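Local coordinates for protein ATP phosphoribosyltransferase regulatory subunit (Thermotoga maritima, PDB 1USY) that is probably required for the first step of histidine biosynthesis and may allow histidine to regulate ATP phosphoribosyltransferase by feedback, at residues Asp155-Ala160 and Lys178-Ser183; Ile129-Leu134 and Leu199-Asp204; Asp77-Tyr82 and Glu90-Leu95. All coordinates share one frame; numbering follows the deposited sequence.

Interaction 1 (Asp155-Ala160 and Lys178-Ser183). With HIS (histidine), chain I.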
loop_
_atom_site.group_PDB
_atom_site.type_symbol
_atom_site.label_atom_id
_atom_site.label_comp_id
_atom_site.label_asym_id
_atom_site.label_seq_id
_atom_site.Cartn_x
_atom_site.Cartn_y
_atom_site.Cartn_z
ATOM N N ASP C 155 3.796 3.412 37.916
ATOM C CA ASP C 155 2.962 2.600 37.039
ATOM C C ASP C 155 3.153 1.101 37.232
ATOM O O ASP C 155 2.196 0.345 37.269
ATOM C CB ASP C 155 3.254 2.953 35.600
ATOM C CG ASP C 155 2.133 2.642 34.721
ATOM O OD1 ASP C 155 2.449 2.278 33.582
ATOM O OD2 ASP C 155 0.918 2.719 35.057
ATOM N N THR C 156 4.401 0.683 37.372
ATOM C CA THR C 156 4.677 -0.724 37.502
ATOM C C THR C 156 4.858 -1.146 38.965
ATOM O O THR C 156 5.173 -2.305 39.265
ATOM C CB THR C 156 5.892 -1.040 36.703
ATOM O OG1 THR C 156 6.933 -0.172 37.140
ATOM C CG2 THR C 156 5.671 -0.668 35.212
ATOM N N LYS C 157 4.630 -0.199 39.867
ATOM C CA LYS C 157 4.599 -0.461 41.300
ATOM C C LYS C 157 5.984 -0.879 41.770
ATOM O O LYS C 157 6.138 -1.584 42.754
ATOM C CB LYS C 157 3.529 -1.494 41.685
ATOM C CG LYS C 157 2.104 -1.037 41.430
ATOM C CD LYS C 157 1.137 -1.930 42.154
ATOM C CE LYS C 157 -0.237 -1.858 41.574
ATOM N NZ LYS C 157 -0.963 -1.036 42.493
ATOM N N ASN C 158 6.984 -0.427 41.036
ATOM C CA ASN C 158 8.366 -0.725 41.320
ATOM C C ASN C 158 8.856 0.077 42.522
ATOM O O ASN C 158 9.718 0.948 42.412
ATOM C CB ASN C 158 9.196 -0.431 40.091
ATOM C CG ASN C 158 10.422 -1.260 40.020
ATOM O OD1 ASN C 158 10.955 -1.530 38.913
ATOM N ND2 ASN C 158 10.907 -1.692 41.194
ATOM N N LEU C 159 8.302 -0.254 43.674
ATOM C CA LEU C 159 8.774 0.236 44.943
ATOM C C LEU C 159 10.287 0.040 45.172
ATOM O O LEU C 159 10.933 0.931 45.735
ATOM C CB LEU C 159 7.956 -0.393 46.062
ATOM C CG LEU C 159 7.996 0.329 47.418
ATOM C CD1 LEU C 159 6.731 1.137 47.664
ATOM C CD2 LEU C 159 8.192 -0.690 48.526
ATOM N N ALA C 160 10.858 -1.091 44.738
ATOM C CA ALA C 160 12.293 -1.334 44.966
ATOM C C ALA C 160 13.207 -0.327 44.234
ATOM O O ALA C 160 14.087 0.272 44.853
ATOM C CB ALA C 160 12.690 -2.773 44.625
ATOM N N LYS C 178 4.461 5.985 49.547
ATOM C CA LYS C 178 3.223 5.762 50.246
ATOM C C LYS C 178 2.074 5.454 49.289
ATOM O O LYS C 178 1.224 4.634 49.592
ATOM C CB LYS C 178 2.862 6.939 51.155
ATOM C CG LYS C 178 1.958 6.513 52.301
ATOM C CD LYS C 178 1.066 7.639 52.754
ATOM C CE LYS C 178 0.373 7.292 54.086
ATOM N NZ LYS C 178 0.620 8.333 55.170
ATOM N N ILE C 179 2.057 6.116 48.142
ATOM C CA ILE C 179 1.002 5.905 47.160
ATOM C C ILE C 179 1.031 4.474 46.613
ATOM O O ILE C 179 0.013 3.788 46.600
ATOM C CB ILE C 179 1.066 7.005 46.074
ATOM C CG1 ILE C 179 -0.024 8.034 46.380
ATOM C CG2 ILE C 179 0.957 6.457 44.657
ATOM C CD1 ILE C 179 0.226 9.361 45.729
ATOM N N ILE C 180 2.209 3.998 46.246
ATOM C CA ILE C 180 2.308 2.635 45.792
ATOM C C ILE C 180 1.855 1.685 46.906
ATOM O O ILE C 180 1.103 0.737 46.656
ATOM C CB ILE C 180 3.715 2.315 45.322
ATOM C CG1 ILE C 180 4.161 3.309 44.251
ATOM C CG2 ILE C 180 3.759 0.924 44.779
ATOM C CD1 ILE C 180 5.592 2.994 43.635
ATOM N N GLU C 181 2.302 1.946 48.129
ATOM C CA GLU C 181 2.016 1.048 49.239
ATOM C C GLU C 181 0.538 1.029 49.491
ATOM O O GLU C 181 -0.038 -0.046 49.680
ATOM C CB GLU C 181 2.762 1.446 50.506
ATOM C CG GLU C 181 4.201 0.942 50.540
ATOM C CD GLU C 181 4.369 -0.440 51.191
ATOM O OE1 GLU C 181 5.368 -0.657 51.909
ATOM O OE2 GLU C 181 3.530 -1.332 50.972
ATOM N N ASP C 182 -0.084 2.207 49.469
ATOM C CA ASP C 182 -1.538 2.304 49.673
ATOM C C ASP C 182 -2.326 1.543 48.649
ATOM O O ASP C 182 -3.396 1.045 48.977
ATOM C CB ASP C 182 -2.021 3.744 49.694
ATOM C CG ASP C 182 -1.605 4.460 50.940
ATOM O OD1 ASP C 182 -1.594 5.714 50.913
ATOM O OD2 ASP C 182 -1.227 3.846 51.969
ATOM N N SER C 183 -1.787 1.462 47.420
ATOM C CA SER C 183 -2.474 0.865 46.289
ATOM C C SER C 183 -2.485 -0.641 46.474
ATOM O O SER C 183 -3.190 -1.369 45.751
ATOM C CB SER C 183 -1.742 1.216 45.007
ATOM O OG SER C 183 -0.720 0.269 44.730
HETATM N N HIS I . 4.745 -3.710 44.484
HETATM C CA HIS I . 4.803 -4.115 45.911
HETATM C C HIS I . 6.003 -3.536 46.660
HETATM O O HIS I . 7.174 -3.862 46.403
HETATM C CB HIS I . 4.796 -5.646 46.084
HETATM C CG HIS I . 4.908 -6.079 47.512
HETATM N ND1 HIS I . 4.043 -6.983 48.086
HETATM C CD2 HIS I . 5.752 -5.689 48.493
HETATM C CE1 HIS I . 4.368 -7.149 49.356
HETATM N NE2 HIS I . 5.404 -6.376 49.625
HETATM O OXT HIS I . 5.792 -2.764 47.594
#
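Lys-157 reaches across to Ser-183, where its ammonium NZ donates a hydrogen bond to OG at 2.6 Å. The serine hydroxyl in turn donates to the carbonyl O of Ile-180 in its own helix, so OG is an acceptor and a donor at once. A chi1 of 88° puts OG between the backbone N and the carbonyl carbon, turned back toward that carbonyl yet still facing the lysine. Lysine suits its place because its long chain delivers NZ to Ser-183 and to a salt bridge with Asp-224.

Beneath this polar tip the packing is apolar. CG2 of Ile-180 lies 3.8 Å from CA of Lys-157, and CD1 of Leu-159 fits against CB of Ile-180 at 4.0 Å and against CG of Glu-181. The other branch of Leu-159 faces the bound histidine, CD2 lying 3.3 Å from its OXT, while the ligand's amino N donates to O of Lys-157 at 3.1 Å. Lys-157 and Leu-159 line this histidine pocket with Ile-184 and Tyr-185.

The same carbonyl accepts Leu-159 N across an inverse gamma turn centred on Asn-158, so two donors converge on it. Lys-157, at positive phi, is the C-prime residue of a Schellman motif that closes helix 147-156, and Asn-158, next in the chain, is the N-cap of helix 159-168. Helix 174-185 packs across this corner, Ile-180 also touching Ile-154, and a different protein of the assembly lies against 155-160.

Interaction 2 (Ile129-Leu134 and Leu199-Asp204). Unlike the reference sequence in segment 129-134: Leu-134 (reference Val).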
loop_
_atom_site.group_PDB
_atom_site.type_symbol
_atom_site.label_atom_id
_atom_site.label_comp_id
_atom_site.label_asym_id
_atom_site.label_seq_id
_atom_site.Cartn_x
_atom_site.Cartn_y
_atom_site.Cartn_z
ATOM N N ILE C 129 -10.932 2.779 41.478
ATOM C CA ILE C 129 -10.995 4.201 41.166
ATOM C C ILE C 129 -9.649 4.860 41.363
ATOM O O ILE C 129 -8.949 4.583 42.344
ATOM C CB ILE C 129 -12.059 4.930 42.063
ATOM C CG1 ILE C 129 -13.451 4.328 41.871
ATOM C CG2 ILE C 129 -12.128 6.413 41.747
ATOM C CD1 ILE C 129 -14.497 5.056 42.717
ATOM N N GLY C 130 -9.318 5.783 40.466
ATOM C CA GLY C 130 -8.121 6.602 40.575
ATOM C C GLY C 130 -8.481 8.019 40.185
ATOM O O GLY C 130 -9.597 8.294 39.764
ATOM N N HIS C 131 -7.533 8.929 40.332
ATOM C CA HIS C 131 -7.732 10.290 39.939
ATOM C C HIS C 131 -6.457 10.804 39.322
ATOM O O HIS C 131 -5.410 10.825 39.941
ATOM C CB HIS C 131 -8.124 11.165 41.124
ATOM C CG HIS C 131 -8.821 12.432 40.718
ATOM N ND1 HIS C 131 -8.161 13.489 40.131
ATOM C CD2 HIS C 131 -10.125 12.796 40.798
ATOM C CE1 HIS C 131 -9.026 14.458 39.875
ATOM N NE2 HIS C 131 -10.225 14.064 40.271
ATOM N N THR C 132 -6.541 11.205 38.070
ATOM C CA THR C 132 -5.401 11.764 37.349
ATOM C C THR C 132 -4.787 12.971 38.067
ATOM O O THR C 132 -3.616 13.276 37.873
ATOM C CB THR C 132 -5.913 12.149 35.977
ATOM O OG1 THR C 132 -5.224 11.390 34.970
ATOM C CG2 THR C 132 -5.658 13.551 35.675
ATOM N N GLY C 133 -5.587 13.632 38.907
ATOM C CA GLY C 133 -5.160 14.758 39.707
ATOM C C GLY C 133 -3.829 14.486 40.344
ATOM O O GLY C 133 -2.810 14.646 39.698
ATOM N N LEU C 134 -3.820 14.023 41.578
ATOM C CA LEU C 134 -2.573 13.702 42.299
ATOM C C LEU C 134 -1.335 13.228 41.527
ATOM O O LEU C 134 -0.848 12.129 41.778
ATOM C CB LEU C 134 -2.867 12.641 43.359
ATOM C CG LEU C 134 -3.241 11.351 42.699
ATOM C CD1 LEU C 134 -2.229 10.387 43.144
ATOM C CD2 LEU C 134 -4.633 10.967 43.176
ATOM N N LEU C 199 -7.511 18.733 47.877
ATOM C CA LEU C 199 -8.891 18.620 48.301
ATOM C C LEU C 199 -9.831 18.126 47.197
ATOM O O LEU C 199 -10.621 17.194 47.406
ATOM C CB LEU C 199 -9.403 19.924 48.905
ATOM C CG LEU C 199 -9.526 19.804 50.422
ATOM C CD1 LEU C 199 -9.152 21.124 51.146
ATOM C CD2 LEU C 199 -10.911 19.280 50.854
ATOM N N SER C 200 -9.748 18.737 46.021
ATOM C CA SER C 200 -10.676 18.429 44.986
ATOM C C SER C 200 -10.500 16.964 44.578
ATOM O O SER C 200 -11.478 16.307 44.239
ATOM C CB SER C 200 -10.520 19.400 43.811
ATOM O OG SER C 200 -9.713 18.827 42.782
ATOM N N VAL C 201 -9.268 16.450 44.630
ATOM C CA VAL C 201 -8.992 15.047 44.290
ATOM C C VAL C 201 -9.671 14.096 45.283
ATOM O O VAL C 201 -10.412 13.190 44.872
ATOM C CB VAL C 201 -7.490 14.790 44.232
ATOM C CG1 VAL C 201 -7.183 13.326 44.004
ATOM C CG2 VAL C 201 -6.855 15.649 43.138
ATOM N N ARG C 202 -9.449 14.318 46.585
ATOM C CA ARG C 202 -10.042 13.475 47.635
ATOM C C ARG C 202 -11.592 13.490 47.688
ATOM O O ARG C 202 -12.255 12.471 47.886
ATOM C CB ARG C 202 -9.490 13.899 48.965
ATOM C CG ARG C 202 -10.197 13.307 50.126
ATOM C CD ARG C 202 -9.516 13.577 51.437
ATOM N NE ARG C 202 -8.895 14.901 51.463
ATOM C CZ ARG C 202 -7.672 15.110 51.914
ATOM N NH1 ARG C 202 -6.960 14.089 52.384
ATOM N NH2 ARG C 202 -7.166 16.332 51.897
ATOM N N GLU C 203 -12.152 14.663 47.499
ATOM C CA GLU C 203 -13.591 14.865 47.424
ATOM C C GLU C 203 -14.189 14.101 46.263
ATOM O O GLU C 203 -15.152 13.385 46.438
ATOM C CB GLU C 203 -13.869 16.360 47.269
ATOM C CG GLU C 203 -14.791 16.943 48.307
ATOM C CD GLU C 203 -14.576 18.435 48.507
ATOM O OE1 GLU C 203 -15.377 19.236 47.972
ATOM O OE2 GLU C 203 -13.612 18.805 49.205
ATOM N N ASP C 204 -13.616 14.212 45.074
ATOM C CA ASP C 204 -14.140 13.403 43.964
ATOM C C ASP C 204 -14.122 11.893 44.290
ATOM O O ASP C 204 -15.131 11.191 44.060
ATOM C CB ASP C 204 -13.355 13.635 42.674
ATOM C CG ASP C 204 -13.537 15.033 42.093
ATOM O OD1 ASP C 204 -14.597 15.688 42.285
ATOM O OD2 ASP C 204 -12.652 15.540 41.384
#
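His-131 meets helix 199-215 twice, with Val-201 over one face of its ring and Asp-204 at its edge. Its CG stands anti to the backbone N (chi1 -159°), which swings the imidazole off the end of strand 125-131 toward the helix. CA of Val-201 sits over the middle of that ring face, 4.2 Å from the centroid and almost on the ring normal, a CH-pi contact.

Both ring nitrogens are used. NE2 donates to OD2 of Asp-204 at 3.1 Å, meeting the anti lone pair of that oxygen; the carboxylate lies nearly parallel to the ring, 15° between the planes, although OD2 itself is tilted 23° out of the ring plane. ND1 accepts the backbone N-H of Gly-133 at 2.9 Å, in the plane of the ring. Together the two bonds hold the ring's rotation and are consistent with a neutral imidazole carrying its proton on NE2; the Gly-133 bond would probably disfavour a proton on ND1. Were His-131 replaced by an alanine, Asp-204 OD2 and Gly-133 N would probably lose their mates and a gap would open beside Val-201.

The two methyls of Val-201 divide the remaining work. CG1, anti to the backbone N, touches CB of His-131 at 3.7 Å and CD2 of Leu-134 at 3.6 Å, the leucine standing where the reference sequence has valine. CG2 approaches CA of Gly-133 at 3.9 Å, a glycine that brings no side chain to the valine. Farther along the helix, Leu-205 also touches His-131. The contact therefore seats the start of helix 199-215 on strand 125-131, which runs between strands 237-243 and 220-223 in the mixed sheet.

Interaction 3 (Asp77-Tyr82 and Glu90-Leu95)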
loop_
_atom_site.group_PDB
_atom_site.type_symbol
_atom_site.label_atom_id
_atom_site.label_comp_id
_atom_site.label_asym_id
_atom_site.label_seq_id
_atom_site.Cartn_x
_atom_site.Cartn_y
_atom_site.Cartn_z
ATOM N N ASP C 77 -19.778 -1.459 19.036
ATOM C CA ASP C 77 -19.018 -1.659 17.822
ATOM C C ASP C 77 -17.603 -2.084 18.081
ATOM O O ASP C 77 -17.121 -1.984 19.191
ATOM C CB ASP C 77 -18.983 -0.369 17.002
ATOM C CG ASP C 77 -18.913 -0.636 15.519
ATOM O OD1 ASP C 77 -19.589 0.104 14.793
ATOM O OD2 ASP C 77 -18.236 -1.562 14.987
ATOM N N PHE C 78 -16.932 -2.498 17.018
ATOM C CA PHE C 78 -15.549 -2.897 17.102
ATOM C C PHE C 78 -14.649 -1.689 17.296
ATOM O O PHE C 78 -14.772 -0.703 16.610
ATOM C CB PHE C 78 -15.161 -3.768 15.868
ATOM C CG PHE C 78 -15.801 -5.134 15.889
ATOM C CD1 PHE C 78 -16.852 -5.430 15.061
ATOM C CD2 PHE C 78 -15.402 -6.099 16.822
ATOM C CE1 PHE C 78 -17.474 -6.678 15.108
ATOM C CE2 PHE C 78 -16.017 -7.356 16.883
ATOM C CZ PHE C 78 -17.039 -7.658 16.028
ATOM N N VAL C 79 -13.753 -1.769 18.263
ATOM C CA VAL C 79 -12.634 -0.842 18.347
ATOM C C VAL C 79 -11.387 -1.679 17.981
ATOM O O VAL C 79 -11.293 -2.852 18.386
ATOM C CB VAL C 79 -12.540 -0.267 19.741
ATOM C CG1 VAL C 79 -11.219 0.400 19.941
ATOM C CG2 VAL C 79 -13.735 0.704 20.024
ATOM N N TYR C 80 -10.488 -1.118 17.159
ATOM C CA TYR C 80 -9.334 -1.854 16.609
ATOM C C TYR C 80 -8.052 -1.347 17.289
ATOM O O TYR C 80 -7.993 -0.196 17.773
ATOM C CB TYR C 80 -9.240 -1.736 15.053
ATOM C CG TYR C 80 -10.533 -2.085 14.299
ATOM C CD1 TYR C 80 -11.711 -1.358 14.504
ATOM C CD2 TYR C 80 -10.582 -3.142 13.403
ATOM C CE1 TYR C 80 -12.895 -1.690 13.851
ATOM C CE2 TYR C 80 -11.768 -3.466 12.716
ATOM C CZ TYR C 80 -12.927 -2.754 12.956
ATOM O OH TYR C 80 -14.118 -3.074 12.294
ATOM N N ARG C 81 -7.049 -2.228 17.353
ATOM C CA ARG C 81 -5.767 -1.938 17.969
ATOM C C ARG C 81 -4.808 -2.955 17.408
ATOM O O ARG C 81 -5.248 -3.935 16.801
ATOM C CB ARG C 81 -5.829 -2.012 19.515
ATOM C CG ARG C 81 -5.249 -3.290 20.139
ATOM C CD ARG C 81 -5.553 -3.490 21.633
ATOM N NE ARG C 81 -5.605 -4.915 22.020
ATOM C CZ ARG C 81 -6.731 -5.647 22.102
ATOM N NH1 ARG C 81 -7.916 -5.130 21.796
ATOM N NH2 ARG C 81 -6.678 -6.913 22.473
ATOM N N TYR C 82 -3.504 -2.712 17.590
ATOM C CA TYR C 82 -2.469 -3.645 17.157
ATOM C C TYR C 82 -1.914 -4.475 18.331
ATOM O O TYR C 82 -1.517 -3.922 19.349
ATOM C CB TYR C 82 -1.341 -2.892 16.441
ATOM C CG TYR C 82 -1.647 -2.615 14.983
ATOM C CD1 TYR C 82 -2.133 -1.386 14.581
ATOM C CD2 TYR C 82 -1.472 -3.601 14.011
ATOM C CE1 TYR C 82 -2.438 -1.149 13.239
ATOM C CE2 TYR C 82 -1.785 -3.386 12.703
ATOM C CZ TYR C 82 -2.266 -2.159 12.313
ATOM O OH TYR C 82 -2.540 -1.927 10.981
ATOM N N GLU C 90 -11.822 -5.172 19.404
ATOM C CA GLU C 90 -12.634 -5.388 20.589
ATOM C C GLU C 90 -14.010 -4.860 20.326
ATOM O O GLU C 90 -14.156 -3.696 20.002
ATOM C CB GLU C 90 -12.064 -4.624 21.789
ATOM C CG GLU C 90 -11.592 -5.501 22.933
ATOM C CD GLU C 90 -12.721 -6.232 23.628
ATOM O OE1 GLU C 90 -12.493 -7.351 24.142
ATOM O OE2 GLU C 90 -13.848 -5.692 23.663
ATOM N N TYR C 91 -15.025 -5.705 20.461
ATOM C CA TYR C 91 -16.385 -5.212 20.432
ATOM C C TYR C 91 -16.657 -4.532 21.764
ATOM O O TYR C 91 -16.717 -5.190 22.785
ATOM C CB TYR C 91 -17.368 -6.362 20.177
ATOM C CG TYR C 91 -18.748 -5.903 19.807
ATOM C CD1 TYR C 91 -19.108 -5.739 18.482
ATOM C CD2 TYR C 91 -19.686 -5.604 20.788
ATOM C CE1 TYR C 91 -20.399 -5.305 18.125
ATOM C CE2 TYR C 91 -20.960 -5.154 20.456
ATOM C CZ TYR C 91 -21.305 -4.999 19.114
ATOM O OH TYR C 91 -22.570 -4.551 18.755
ATOM N N GLN C 92 -16.789 -3.214 21.760
ATOM C CA GLN C 92 -17.049 -2.463 22.997
ATOM C C GLN C 92 -18.463 -1.923 23.075
ATOM O O GLN C 92 -19.072 -1.596 22.067
ATOM C CB GLN C 92 -16.065 -1.285 23.163
ATOM C CG GLN C 92 -14.646 -1.705 23.037
ATOM C CD GLN C 92 -13.622 -0.645 23.402
ATOM O OE1 GLN C 92 -13.947 0.502 23.688
ATOM N NE2 GLN C 92 -12.362 -1.050 23.395
ATOM N N LEU C 93 -18.958 -1.841 24.292
ATOM C CA LEU C 93 -20.187 -1.132 24.619
ATOM C C LEU C 93 -19.790 0.083 25.456
ATOM O O LEU C 93 -19.107 -0.042 26.466
ATOM C CB LEU C 93 -21.112 -2.013 25.473
ATOM C CG LEU C 93 -21.552 -3.354 24.931
ATOM C CD1 LEU C 93 -22.672 -4.016 25.815
ATOM C CD2 LEU C 93 -22.004 -3.226 23.528
ATOM N N GLY C 94 -20.189 1.267 25.050
ATOM C CA GLY C 94 -19.811 2.395 25.858
ATOM C C GLY C 94 -20.699 3.593 25.761
ATOM O O GLY C 94 -21.665 3.618 24.996
ATOM N N LEU C 95 -20.330 4.593 26.557
ATOM C CA LEU C 95 -21.150 5.749 26.847
ATOM C C LEU C 95 -20.278 6.963 26.680
ATOM O O LEU C 95 -19.110 6.981 27.051
ATOM C CB LEU C 95 -21.598 5.660 28.285
ATOM C CG LEU C 95 -22.647 4.615 28.691
ATOM C CD1 LEU C 95 -22.761 4.560 30.206
ATOM C CD2 LEU C 95 -23.983 4.937 28.106
#
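Phe-78 and Tyr-91 are brought together by different first torsions: CG of Phe-78 lies beside its backbone N (chi1 -70°), whereas CG of Tyr-91 stands anti to its own (chi1 -166°). They face each other as a non-hydrogen-bonded pair in the antiparallel beta hairpin of strands 74-83 and 86-97, which by sequence and position probably corresponds to the motif 2 hairpin of class II aminoacyl-tRNA synthetases. The result is a T-shaped stack, centroids 5.1 Å apart and planes at 82°, in which the tyrosine turns its edge to the phenylalanine. CD1 of Tyr-91 stands 3.7 Å above the centre of the Phe-78 ring. Large aromatics suit this buried face, where Val-26 of a neighbouring subunit also packs on Phe-78.

Hydrogen-bonded pairs flank the aromatic one. Gln-92 N donates to Asp-77 O at 2.9 Å and Asp-77 N returns a bond to Gln-92 O. In the other pair, Val-79 N to Glu-90 O and Glu-90 N to Val-79 O are each 2.6 Å long.

On the sheet face bearing Val-79, Glu-90 and Gln-92, the beta-branched valine lays CG2 against CD of Gln-92 at 3.6 Å. The glutamine, extended beyond CG, offers its aliphatic stem and flat amide to the valine while OE1 bonds to Ser-267 of strand 263-273. Arg-81 and Glu-90 run alongside one another: NH1 of Arg-81 is 3.9 Å from CG of Glu-90, but the charged ends do not meet, so any attraction is long-range. Asp-77 is braced by a salt bridge to Arg-51, and its OD2 uses the anti lone pair to accept the N-H of Phe-78.

How the interactions relate
Interactions 1 and 2 are neighbours, their centres about 17 Å apart, and they touch where CD1 of Ile-179 meets CD1 of Leu-134 at 3.7 Å. Interaction 3 lies on the opposite side of the chain's centre, its nearest atoms about 15 Å from either. Interactions 2 and 3 share the mixed sheet: the former sets a helix on strand 125-131, whereas the latter pairs the strand outermost within this chain, 74-83, with its neighbour. Their chemistry follows. Interaction 1, buried among helices, combines a lysine charge with apolar packing beside the ligand; partly buried interaction 2 combines an imidazole bonded at both nitrogens with valine packing; partly buried interaction 3 uses backbone pairing with a buried aromatic face and an exposed Arg-81.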